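D-mandelate dehydrogenase (PDB 2W2K) probably oxidises D-mandelate and reduces the corresponding 2-keto acid, as a nicotinamide-dependent member of the D-isomer specific 2-hydroxyacid dehydrogenase family. Local coordinates at residues 244-249 against 273-278. Numbering follows the deposited sequence.
Sequences AAMKPG and GKLLSA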
loop_
_atom_site.group_PDB
_atom_site.type_symbol
_atom_site.label_atom_id
_atom_site.label_comp_id
_atom_site.label_asym_id
_atom_site.label_seq_id
_atom_site.Cartn_x
_atom_site.Cartn_y
_atom_site.Cartn_z
ATOM N N ALA B 244 -10.455 -2.443 -24.802
ATOM C CA ALA B 244 -11.114 -1.463 -25.706
ATOM C C ALA B 244 -12.226 -0.670 -25.018
ATOM O O ALA B 244 -12.420 0.558 -25.292
ATOM C CB ALA B 244 -11.630 -2.152 -27.020
ATOM N N ALA B 245 -12.951 -1.339 -24.111
ATOM C CA ALA B 245 -14.059 -0.705 -23.357
ATOM C C ALA B 245 -13.620 0.202 -22.196
ATOM O O ALA B 245 -14.395 1.063 -21.775
ATOM C CB ALA B 245 -15.104 -1.763 -22.869
ATOM N N MET B 246 -12.373 0.048 -21.720
ATOM C CA MET B 246 -11.860 0.884 -20.613
ATOM C C MET B 246 -11.635 2.355 -20.993
ATOM O O MET B 246 -11.446 2.686 -22.170
ATOM C CB MET B 246 -10.575 0.268 -20.004
ATOM C CG MET B 246 -10.836 -1.082 -19.300
ATOM S SD MET B 246 -9.365 -1.798 -18.495
ATOM C CE MET B 246 -9.238 -0.768 -17.012
ATOM N N LYS B 247 -11.660 3.249 -20.002
ATOM C CA LYS B 247 -11.432 4.664 -20.314
ATOM C C LYS B 247 -9.939 4.966 -20.512
ATOM O O LYS B 247 -9.089 4.275 -19.943
ATOM C CB LYS B 247 -12.092 5.592 -19.289
ATOM C CG LYS B 247 -11.544 5.581 -17.930
ATOM C CD LYS B 247 -12.413 6.454 -16.983
ATOM C CE LYS B 247 -13.630 5.679 -16.527
ATOM N NZ LYS B 247 -14.488 6.450 -15.626
ATOM N N PRO B 248 -9.615 5.978 -21.340
ATOM C CA PRO B 248 -8.204 6.375 -21.530
ATOM C C PRO B 248 -7.541 6.760 -20.210
ATOM O O PRO B 248 -8.135 7.492 -19.413
ATOM C CB PRO B 248 -8.313 7.605 -22.452
ATOM C CG PRO B 248 -9.633 7.362 -23.216
ATOM C CD PRO B 248 -10.533 6.817 -22.148
ATOM N N GLY B 249 -6.323 6.266 -19.986
ATOM C CA GLY B 249 -5.573 6.575 -18.753
ATOM C C GLY B 249 -5.997 5.814 -17.496
ATOM O O GLY B 249 -5.716 6.259 -16.363
ATOM N N GLY B 273 -1.155 3.582 -24.631
ATOM C CA GLY B 273 -1.606 4.619 -23.693
ATOM C C GLY B 273 -3.028 4.456 -23.169
ATOM O O GLY B 273 -3.513 5.309 -22.410
ATOM N N LYS B 274 -3.721 3.392 -23.586
ATOM C CA LYS B 274 -5.075 3.128 -23.057
ATOM C C LYS B 274 -5.005 2.982 -21.539
ATOM O O LYS B 274 -5.826 3.563 -20.805
ATOM C CB LYS B 274 -5.730 1.890 -23.707
ATOM C CG LYS B 274 -6.938 1.278 -22.929
ATOM C CD LYS B 274 -8.120 2.255 -22.718
ATOM C CE LYS B 274 -8.706 2.811 -24.014
ATOM N NZ LYS B 274 -9.630 1.835 -24.681
ATOM N N LEU B 275 -4.038 2.187 -21.078
ATOM C CA LEU B 275 -3.748 2.069 -19.641
ATOM C C LEU B 275 -2.558 2.942 -19.250
ATOM O O LEU B 275 -1.549 2.949 -19.957
ATOM C CB LEU B 275 -3.436 0.596 -19.276
ATOM C CG LEU B 275 -4.538 -0.472 -19.403
ATOM C CD1 LEU B 275 -3.930 -1.848 -19.201
ATOM C CD2 LEU B 275 -5.687 -0.251 -18.410
ATOM N N LEU B 276 -2.688 3.686 -18.141
ATOM C CA LEU B 276 -1.559 4.389 -17.518
ATOM C C LEU B 276 -0.602 3.429 -16.796
ATOM O O LEU B 276 0.654 3.554 -16.890
ATOM C CB LEU B 276 -2.086 5.444 -16.520
ATOM C CG LEU B 276 -1.024 6.187 -15.677
ATOM C CD1 LEU B 276 -0.179 7.086 -16.603
ATOM C CD2 LEU B 276 -1.657 6.990 -14.539
ATOM N N SER B 277 -1.190 2.485 -16.063
ATOM C CA SER B 277 -0.430 1.647 -15.119
ATOM C C SER B 277 -1.170 0.325 -14.838
ATOM O O SER B 277 -2.402 0.212 -15.062
ATOM C CB SER B 277 -0.157 2.424 -13.807
ATOM O OG SER B 277 -1.378 2.920 -13.259
ATOM N N ALA B 278 -0.414 -0.682 -14.395
ATOM C CA ALA B 278 -0.983 -2.009 -14.040
ATOM C C ALA B 278 -0.175 -2.673 -12.923
ATOM O O ALA B 278 1.022 -2.369 -12.751
ATOM C CB ALA B 278 -1.064 -2.935 -15.295
#
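Lys274 reaches across to the C-terminal end of helix 240-245 and brings its ammonium group among backbone carbonyls. Lys274 NZ makes a weak hydrogen bond of 3.2 Å to Met246 O and lies 3.1 Å from Ala244 O, while its stronger partner is Phe243 O in the last turn of the same helix. A lysine suits this place, because carbonyls at a helix end would attract a positive charge. The side chain leaves with CG anti to the backbone N (chi1 162°), then bends at chi2, chi3 and chi4, laying Lys274 CD 4.2 Å from Met246 CB. An alanine here would probably leave the carbonyls of Phe243 and Met246 without their ammonium partner and open a gap beside Met246 CB. The backbone of the same lysine is gripped too: Gly249 N donates to Lys274 O at 2.9 Å, in a bent bond (131° at the hydrogen) with the donor above the carbonyl plane. Gly249 adopts a left-handed conformation (phi 78°), which glycine takes up most easily, and Gly249 O packs 3.7 Å from Leu276 CB. The flexible thioether of Met246 meets buried Leu275, Met246 CE lying 3.9 Å from Leu275 CD2. Segment 244-249 leads into strand 250-254, and 273-278 leaves helix 263-271 and enters strand 275-280; the strands are parallel neighbours in the Rossmann-type sheet, joined by a beta-alpha-beta crossover through that helix. Leucine suits position 275, its branched end also packing on Ile252 and Leu266. Gly273, first to leave helical angles, forms a Schellman motif in which a CB would jam against the preceding carbonyl O. Ser272 OG hydrogen-bonds Lys274 N, which probably helps to fix the backbone from which the lysine starts.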